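Regulatory protein BLAR1 (Bacillus licheniformis, PDB 1NRF) probably senses beta-lactam antibiotics outside the cell through this C-terminal penicillin-binding domain and passes the signal across the membrane to the cytoplasm. Local coordinates at residues T26-F31 / V230-E235; F37-S42 / S249-K254. All blocks are in the same frame, centred on the assembly; numbering follows the deposited sequence.

Interaction 1 (T26-F31 / V230-E235)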
ATOM      1  N   THR A  26     -17.327  -9.556 -11.627  1.00 45.14           N
ATOM      2  CA  THR A  26     -18.184  -8.448 -12.045  1.00 45.39           C
ATOM      3  C   THR A  26     -17.737  -7.085 -11.509  1.00 44.21           C
ATOM      4  O   THR A  26     -17.923  -6.058 -12.169  1.00 41.60           O
ATOM      5  CB  THR A  26     -19.655  -8.709 -11.634  1.00 47.38           C
ATOM      6  OG1 THR A  26     -19.710  -9.086 -10.250  1.00 49.70           O
ATOM      7  CG2 THR A  26     -20.254  -9.825 -12.481  1.00 47.92           C
ATOM      8  N   PHE A  27     -17.154  -7.074 -10.315  1.00 43.30           N
ATOM      9  CA  PHE A  27     -16.675  -5.830  -9.733  1.00 43.48           C
ATOM     10  C   PHE A  27     -15.437  -5.363 -10.491  1.00 42.75           C
ATOM     11  O   PHE A  27     -15.203  -4.165 -10.637  1.00 44.20           O
ATOM     12  CB  PHE A  27     -16.356  -6.021  -8.250  1.00 44.46           C
ATOM     13  CG  PHE A  27     -17.572  -6.215  -7.397  1.00 44.44           C
ATOM     14  CD1 PHE A  27     -18.421  -5.147  -7.125  1.00 45.95           C
ATOM     15  CD2 PHE A  27     -17.891  -7.468  -6.894  1.00 44.26           C
ATOM     16  CE1 PHE A  27     -19.572  -5.328  -6.366  1.00 45.92           C
ATOM     17  CE2 PHE A  27     -19.037  -7.660  -6.137  1.00 45.04           C
ATOM     18  CZ  PHE A  27     -19.880  -6.588  -5.873  1.00 45.96           C
ATOM     19  N   PHE A  28     -14.650  -6.317 -10.976  1.00 41.27           N
ATOM     20  CA  PHE A  28     -13.451  -6.001 -11.746  1.00 40.72           C
ATOM     21  C   PHE A  28     -13.852  -5.662 -13.187  1.00 41.71           C
ATOM     22  O   PHE A  28     -13.256  -4.791 -13.822  1.00 42.10           O
ATOM     23  CB  PHE A  28     -12.484  -7.190 -11.725  1.00 37.12           C
ATOM     24  CG  PHE A  28     -11.774  -7.376 -10.407  1.00 34.78           C
ATOM     25  CD1 PHE A  28     -10.419  -7.066 -10.280  1.00 31.92           C
ATOM     26  CD2 PHE A  28     -12.462  -7.840  -9.285  1.00 35.14           C
ATOM     27  CE1 PHE A  28      -9.762  -7.214  -9.067  1.00 28.98           C
ATOM     28  CE2 PHE A  28     -11.807  -7.989  -8.059  1.00 31.40           C
ATOM     29  CZ  PHE A  28     -10.457  -7.676  -7.953  1.00 31.24           C
ATOM     30  N   ASP A  29     -14.879  -6.347 -13.686  1.00 41.46           N
ATOM     31  CA  ASP A  29     -15.384  -6.133 -15.042  1.00 40.64           C
ATOM     32  C   ASP A  29     -15.828  -4.690 -15.258  1.00 39.82           C
ATOM     33  O   ASP A  29     -15.662  -4.143 -16.347  1.00 37.95           O
ATOM     34  CB  ASP A  29     -16.588  -7.043 -15.315  1.00 42.51           C
ATOM     35  CG  ASP A  29     -16.249  -8.517 -15.235  1.00 44.07           C
ATOM     36  OD1 ASP A  29     -17.194  -9.329 -15.136  1.00 44.19           O
ATOM     37  OD2 ASP A  29     -15.049  -8.867 -15.277  1.00 46.85           O
ATOM     38  N   LYS A  30     -16.409  -4.089 -14.222  1.00 41.34           N
ATOM     39  CA  LYS A  30     -16.903  -2.712 -14.296  1.00 42.56           C
ATOM     40  C   LYS A  30     -15.840  -1.708 -14.716  1.00 41.53           C
ATOM     41  O   LYS A  30     -16.158  -0.652 -15.257  1.00 42.32           O
ATOM     42  CB  LYS A  30     -17.498  -2.270 -12.952  1.00 44.97           C
ATOM     43  CG  LYS A  30     -18.751  -3.037 -12.526  1.00 49.31           C
ATOM     44  CD  LYS A  30     -19.687  -2.171 -11.676  1.00 51.34           C
ATOM     45  CE  LYS A  30     -19.070  -1.745 -10.334  1.00 55.57           C
ATOM     46  NZ  LYS A  30     -18.995  -2.849  -9.324  1.00 56.81           N
ATOM     47  N   PHE A  31     -14.579  -2.044 -14.470  1.00 41.63           N
ATOM     48  CA  PHE A  31     -13.469  -1.166 -14.816  1.00 40.91           C
ATOM     49  C   PHE A  31     -12.590  -1.758 -15.905  1.00 40.71           C
ATOM     50  O   PHE A  31     -11.430  -1.372 -16.054  1.00 41.15           O
ATOM     51  CB  PHE A  31     -12.653  -0.866 -13.558  1.00 37.58           C
ATOM     52  CG  PHE A  31     -13.422  -0.088 -12.532  1.00 38.59           C
ATOM     53  CD1 PHE A  31     -13.487   1.300 -12.601  1.00 38.69           C
ATOM     54  CD2 PHE A  31     -14.160  -0.745 -11.549  1.00 38.37           C
ATOM     55  CE1 PHE A  31     -14.280   2.023 -11.715  1.00 40.32           C
ATOM     56  CE2 PHE A  31     -14.956  -0.034 -10.660  1.00 38.83           C
ATOM     57  CZ  PHE A  31     -15.018   1.356 -10.743  1.00 39.04           C
ATOM     58  N   VAL A 230      -5.993  -5.264  -3.096  1.00 24.73           N
ATOM     59  CA  VAL A 230      -6.528  -5.504  -4.418  1.00 25.96           C
ATOM     60  C   VAL A 230      -5.450  -5.146  -5.428  1.00 27.79           C
ATOM     61  O   VAL A 230      -4.813  -4.098  -5.308  1.00 27.65           O
ATOM     62  CB  VAL A 230      -7.762  -4.612  -4.705  1.00 25.97           C
ATOM     63  CG1 VAL A 230      -8.061  -4.593  -6.191  1.00 29.20           C
ATOM     64  CG2 VAL A 230      -8.971  -5.129  -3.949  1.00 29.45           C
ATOM     65  N   HIS A 231      -5.220  -6.025  -6.402  1.00 27.05           N
ATOM     66  CA  HIS A 231      -4.257  -5.720  -7.446  1.00 27.40           C
ATOM     67  C   HIS A 231      -4.944  -5.941  -8.772  1.00 27.29           C
ATOM     68  O   HIS A 231      -5.573  -6.979  -8.977  1.00 27.73           O
ATOM     69  CB  HIS A 231      -3.008  -6.591  -7.356  1.00 27.32           C
ATOM     70  CG  HIS A 231      -2.026  -6.327  -8.458  1.00 26.50           C
ATOM     71  ND1 HIS A 231      -2.138  -6.898  -9.711  1.00 25.40           N
ATOM     72  CD2 HIS A 231      -0.968  -5.486  -8.524  1.00 25.07           C
ATOM     73  CE1 HIS A 231      -1.196  -6.415 -10.498  1.00 23.15           C
ATOM     74  NE2 HIS A 231      -0.473  -5.556  -9.802  1.00 27.28           N
ATOM     75  N   ILE A 232      -4.819  -4.967  -9.672  1.00 27.73           N
ATOM     76  CA  ILE A 232      -5.463  -5.047 -10.979  1.00 28.35           C
ATOM     77  C   ILE A 232      -4.552  -4.807 -12.182  1.00 32.28           C
ATOM     78  O   ILE A 232      -3.414  -4.339 -12.061  1.00 32.89           O
ATOM     79  CB  ILE A 232      -6.618  -4.031 -11.086  1.00 28.05           C
ATOM     80  CG1 ILE A 232      -6.060  -2.606 -11.027  1.00 27.26           C
ATOM     81  CG2 ILE A 232      -7.625  -4.253  -9.967  1.00 23.16           C
ATOM     82  CD1 ILE A 232      -7.092  -1.522 -11.319  1.00 28.51           C
ATOM     83  N   GLN A 233      -5.083  -5.126 -13.354  1.00 35.62           N
ATOM     84  CA  GLN A 233      -4.375  -4.952 -14.617  1.00 39.05           C
ATOM     85  C   GLN A 233      -5.450  -4.732 -15.671  1.00 39.87           C
ATOM     86  O   GLN A 233      -6.355  -5.559 -15.820  1.00 39.50           O
ATOM     87  CB  GLN A 233      -3.567  -6.210 -14.972  1.00 41.46           C
ATOM     88  CG  GLN A 233      -2.771  -6.794 -13.821  1.00 46.65           C
ATOM     89  CD  GLN A 233      -2.016  -8.054 -14.209  1.00 50.07           C
ATOM     90  OE1 GLN A 233      -1.486  -8.762 -13.350  1.00 52.62           O
ATOM     91  NE2 GLN A 233      -1.962  -8.341 -15.505  1.00 51.02           N
ATOM     92  N   GLY A 234      -5.360  -3.622 -16.394  1.00 40.88           N
ATOM     93  CA  GLY A 234      -6.346  -3.334 -17.418  1.00 42.74           C
ATOM     94  C   GLY A 234      -5.927  -2.146 -18.254  1.00 45.14           C
ATOM     95  O   GLY A 234      -4.770  -1.726 -18.199  1.00 45.39           O
ATOM     96  N   GLU A 235      -6.861  -1.591 -19.020  1.00 47.75           N
ATOM     97  CA  GLU A 235      -6.549  -0.442 -19.859  1.00 50.25           C
ATOM     98  C   GLU A 235      -6.866   0.902 -19.198  1.00 50.52           C
ATOM     99  O   GLU A 235      -6.822   1.943 -19.852  1.00 51.00           O
ATOM    100  CB  GLU A 235      -7.292  -0.548 -21.186  1.00 53.86           C
ATOM    101  CG  GLU A 235      -8.798  -0.636 -21.057  1.00 57.25           C
ATOM    102  CD  GLU A 235      -9.499  -0.325 -22.367  1.00 59.82           C
ATOM    103  OE1 GLU A 235      -9.317   0.803 -22.879  1.00 60.04           O
ATOM    104  OE2 GLU A 235     -10.227  -1.205 -22.884  1.00 61.58           O
TER

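Interaction 2 (F37-S42 / S249-K254)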
ATOM      1  N   PHE A  37      -8.273 -10.076  -5.124  1.00 33.87           N
ATOM      2  CA  PHE A  37      -8.774  -9.475  -3.905  1.00 30.24           C
ATOM      3  C   PHE A  37      -8.490 -10.376  -2.708  1.00 29.50           C
ATOM      4  O   PHE A  37      -8.873 -11.548  -2.690  1.00 29.63           O
ATOM      5  CB  PHE A  37     -10.279  -9.249  -4.038  1.00 30.41           C
ATOM      6  CG  PHE A  37     -10.937  -8.780  -2.780  1.00 31.39           C
ATOM      7  CD1 PHE A  37     -10.820  -7.457  -2.367  1.00 33.48           C
ATOM      8  CD2 PHE A  37     -11.698  -9.660  -2.013  1.00 32.11           C
ATOM      9  CE1 PHE A  37     -11.458  -7.011  -1.205  1.00 32.08           C
ATOM     10  CE2 PHE A  37     -12.338  -9.230  -0.854  1.00 31.76           C
ATOM     11  CZ  PHE A  37     -12.220  -7.902  -0.449  1.00 33.07           C
ATOM     12  N   VAL A  38      -7.796  -9.824  -1.719  1.00 26.52           N
ATOM     13  CA  VAL A  38      -7.502 -10.550  -0.502  1.00 23.66           C
ATOM     14  C   VAL A  38      -8.048  -9.753   0.676  1.00 25.59           C
ATOM     15  O   VAL A  38      -7.730  -8.572   0.839  1.00 25.41           O
ATOM     16  CB  VAL A  38      -5.989 -10.736  -0.271  1.00 22.89           C
ATOM     17  CG1 VAL A  38      -5.760 -11.562   0.979  1.00 19.13           C
ATOM     18  CG2 VAL A  38      -5.344 -11.413  -1.468  1.00 23.68           C
ATOM     19  N   LEU A  39      -8.894 -10.391   1.476  1.00 26.12           N
ATOM     20  CA  LEU A  39      -9.437  -9.761   2.674  1.00 28.10           C
ATOM     21  C   LEU A  39      -9.118 -10.672   3.863  1.00 29.72           C
ATOM     22  O   LEU A  39      -9.194 -11.897   3.744  1.00 32.03           O
ATOM     23  CB  LEU A  39     -10.940  -9.591   2.551  1.00 28.51           C
ATOM     24  CG  LEU A  39     -11.647  -9.143   3.831  1.00 30.11           C
ATOM     25  CD1 LEU A  39     -11.480  -7.636   4.016  1.00 28.31           C
ATOM     26  CD2 LEU A  39     -13.119  -9.509   3.739  1.00 26.29           C
ATOM     27  N   PHE A  40      -8.747 -10.086   4.998  1.00 30.52           N
ATOM     28  CA  PHE A  40      -8.435 -10.878   6.184  1.00 29.96           C
ATOM     29  C   PHE A  40      -9.201 -10.444   7.428  1.00 31.30           C
ATOM     30  O   PHE A  40      -9.063  -9.307   7.891  1.00 31.01           O
ATOM     31  CB  PHE A  40      -6.932 -10.847   6.479  1.00 29.96           C
ATOM     32  CG  PHE A  40      -6.528 -11.673   7.681  1.00 30.03           C
ATOM     33  CD1 PHE A  40      -6.146 -11.054   8.877  1.00 28.84           C
ATOM     34  CD2 PHE A  40      -6.551 -13.066   7.623  1.00 27.20           C
ATOM     35  CE1 PHE A  40      -5.795 -11.816   9.997  1.00 29.02           C
ATOM     36  CE2 PHE A  40      -6.204 -13.834   8.734  1.00 27.87           C
ATOM     37  CZ  PHE A  40      -5.824 -13.204   9.929  1.00 26.57           C
ATOM     38  N   ASN A  41     -10.005 -11.368   7.960  1.00 31.91           N
ATOM     39  CA  ASN A  41     -10.800 -11.133   9.164  1.00 32.51           C
ATOM     40  C   ASN A  41      -9.974 -11.582  10.377  1.00 32.71           C
ATOM     41  O   ASN A  41      -9.776 -12.774  10.594  1.00 30.14           O
ATOM     42  CB  ASN A  41     -12.103 -11.936   9.094  1.00 30.59           C
ATOM     43  CG  ASN A  41     -13.089 -11.560  10.190  1.00 31.07           C
ATOM     44  OD1 ASN A  41     -12.700 -11.320  11.336  1.00 31.54           O
ATOM     45  ND2 ASN A  41     -14.375 -11.524   9.845  1.00 27.94           N
ATOM     46  N   SER A  42      -9.505 -10.619  11.161  1.00 35.44           N
ATOM     47  CA  SER A  42      -8.674 -10.901  12.330  1.00 39.60           C
ATOM     48  C   SER A  42      -9.325 -11.830  13.343  1.00 41.21           C
ATOM     49  O   SER A  42      -8.729 -12.828  13.753  1.00 41.08           O
ATOM     50  CB  SER A  42      -8.277  -9.597  13.028  1.00 40.92           C
ATOM     51  OG  SER A  42      -7.563  -8.742  12.152  1.00 42.37           O
ATOM     52  N   SER A 249     -16.068  -1.243  -3.590  1.00 31.54           N
ATOM     53  CA  SER A 249     -17.378  -1.767  -3.931  1.00 33.93           C
ATOM     54  C   SER A 249     -17.489  -3.137  -3.281  1.00 34.15           C
ATOM     55  O   SER A 249     -18.518  -3.475  -2.698  1.00 35.06           O
ATOM     56  CB  SER A 249     -17.543  -1.890  -5.445  1.00 34.42           C
ATOM     57  OG  SER A 249     -16.718  -2.910  -5.975  1.00 40.07           O
ATOM     58  N   ILE A 250     -16.419  -3.924  -3.364  1.00 34.32           N
ATOM     59  CA  ILE A 250     -16.436  -5.250  -2.752  1.00 33.43           C
ATOM     60  C   ILE A 250     -16.565  -5.119  -1.238  1.00 33.39           C
ATOM     61  O   ILE A 250     -17.329  -5.847  -0.620  1.00 32.66           O
ATOM     62  CB  ILE A 250     -15.165  -6.059  -3.104  1.00 32.18           C
ATOM     63  CG1 ILE A 250     -15.113  -6.290  -4.617  1.00 31.08           C
ATOM     64  CG2 ILE A 250     -15.159  -7.397  -2.356  1.00 27.91           C
ATOM     65  CD1 ILE A 250     -13.892  -7.046  -5.084  1.00 33.52           C
ATOM     66  N   LEU A 251     -15.831  -4.182  -0.647  1.00 34.34           N
ATOM     67  CA  LEU A 251     -15.894  -3.964   0.801  1.00 35.77           C
ATOM     68  C   LEU A 251     -17.306  -3.600   1.233  1.00 37.10           C
ATOM     69  O   LEU A 251     -17.780  -4.032   2.282  1.00 38.45           O
ATOM     70  CB  LEU A 251     -14.941  -2.838   1.213  1.00 35.30           C
ATOM     71  CG  LEU A 251     -13.655  -3.210   1.958  1.00 36.52           C
ATOM     72  CD1 LEU A 251     -12.993  -4.398   1.297  1.00 35.63           C
ATOM     73  CD2 LEU A 251     -12.714  -2.003   1.980  1.00 37.07           C
ATOM     74  N   ASP A 252     -17.965  -2.795   0.411  1.00 39.07           N
ATOM     75  CA  ASP A 252     -19.318  -2.343   0.671  1.00 40.90           C
ATOM     76  C   ASP A 252     -20.320  -3.457   0.381  1.00 43.00           C
ATOM     77  O   ASP A 252     -21.459  -3.422   0.852  1.00 42.47           O
ATOM     78  CB  ASP A 252     -19.611  -1.113  -0.191  1.00 43.47           C
ATOM     79  CG  ASP A 252     -21.089  -0.795  -0.279  1.00 45.74           C
ATOM     80  OD1 ASP A 252     -21.768  -1.339  -1.181  1.00 46.07           O
ATOM     81  OD2 ASP A 252     -21.570  -0.009   0.563  1.00 48.62           O
ATOM     82  N   LYS A 253     -19.882  -4.449  -0.388  1.00 43.00           N
ATOM     83  CA  LYS A 253     -20.730  -5.579  -0.743  1.00 44.61           C
ATOM     84  C   LYS A 253     -20.836  -6.565   0.423  1.00 44.36           C
ATOM     85  O   LYS A 253     -21.874  -7.192   0.627  1.00 45.51           O
ATOM     86  CB  LYS A 253     -20.164  -6.287  -1.979  1.00 46.81           C
ATOM     87  CG  LYS A 253     -21.037  -7.397  -2.528  1.00 48.68           C
ATOM     88  CD  LYS A 253     -22.371  -6.858  -3.011  1.00 51.83           C
ATOM     89  CE  LYS A 253     -23.124  -7.915  -3.803  1.00 55.33           C
ATOM     90  NZ  LYS A 253     -24.378  -7.384  -4.404  1.00 57.38           N
ATOM     91  N   LYS A 254     -19.758  -6.700   1.184  1.00 43.31           N
ATOM     92  CA  LYS A 254     -19.747  -7.601   2.324  1.00 41.38           C
ATOM     93  C   LYS A 254     -20.014  -6.817   3.596  1.00 40.13           C
ATOM     94  O   LYS A 254     -19.720  -7.278   4.690  1.00 40.02           O
ATOM     95  CB  LYS A 254     -18.403  -8.324   2.426  1.00 42.55           C
ATOM     96  CG  LYS A 254     -18.007  -9.058   1.153  1.00 43.75           C
ATOM     97  CD  LYS A 254     -17.204 -10.323   1.445  1.00 43.64           C
ATOM     98  CE  LYS A 254     -18.097 -11.401   2.048  1.00 44.30           C
ATOM     99  NZ  LYS A 254     -17.401 -12.695   2.295  1.00 40.55           N
TER

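Interaction 1 (T26-F31 / V230-E235)
Phe28 reaches from helix 25-29 to Ile232 and Val230 on strand 225-234, and CD1 and CE1 of its ring do the touching. The CA atoms of Phe28 and Ile232, the nearest across the two backbones, are 8.1 Å apart, and the Phe28 ring bridges them. The bond from CA to CB of Phe28 points toward the strand; CG stands anti to the carbonyl carbon (chi1 -74°). CD1 of Phe28 lies 4.0 Å from CG2 of Ile232. One bond further out, CE1 of Phe28 comes to 3.8 Å from CG2 of Ile232, the closest approach of the contact. CE1 of Phe28 also lies 4.2 Å from CG1 of Val230 and 4.2 Å from the carbonyl O of His231, which sits at the ring edge, near its plane. Both methyls meet the ring obliquely, which is evidence for plain apolar packing, with neither placed squarely over the ring face. CG2 is the branch of Ile232 that meets the ring, while CG1 sits between the backbone N and the carbonyl carbon. Together the two segments bury a modest 125 Å². The intervening His231 turns to the other side of the strand, where its ring stacks with Phe59. Helix 25-29 thus packs on the central sheet of the penicillin-binding domain beside helix 239-253, on whose Ala247 Val230 rests, while Phe28 also meets Tyr50 of strand 46-50.

Interaction 2 (F37-S42 / S249-K254)
The C-terminal helix 239-253 packs on the central antiparallel part of the sheet, an element of the penicillin-binding protein and serine beta-lactamase fold, and here its last turn packs over strand 33-41. The axes of the short segments 37-41 and 249-253 approach to 11.0 Å at a crossing angle of -42°, a separation bridged by the side chains of Phe37, Leu39, Ile250 and Leu251. Phe37 and Ile250 are the main pair. CG2 of Ile250 lies over one face of the Phe37 ring, 3.8 Å from its centroid and 21° off the ring normal, which meets the geometry of a CH-pi contact. It is displaced toward the rim and comes to 3.5 Å from CZ of Phe37. The other branch of Ile250 ends at CD1, 4.1 Å from CG of Phe37, so the two branches span the ring from its tip to its root. With CG anti to the backbone N (chi1 173°) the Phe37 ring is placed against the helix, and the rotation about its CB-CG bond turns the face to Ile250. Leu251 takes the edge instead: its CD1 is in the ring plane, 3.9 Å from CE1 of Phe37, and touches CD1 of Leu39 more loosely at 4.5 Å. Tyr24 and Val230 add to the packing around Phe37. All four touching residues are buried and apolar, consistent with packing held mainly by dispersion and the exclusion of water; the face and edge of Phe37 set where the Ile250 and Leu251 methyls sit.

How the interactions relate
The centres of interactions 1 and 2 lie about 15 Å apart on the same side of one sheet, in which strands 33-41 and 225-234 are neighbours. Their segments alternate along the chain: helix 25-29 leads into strand 33-41, and much later strand 225-234 leads into helix 239-253. Each interaction therefore joins an N-terminal element to a C-terminal one. They also touch directly: Val230 CG2 is 3.4 Å from Phe37 CD1 between the strands, while Phe27 CG is 3.7 Å from Ile250 CG1 between the helices. The result is a largely apolar layer between helices and sheet that brings the two ends of the sensor domain together, with the annotated sites away from interaction 2.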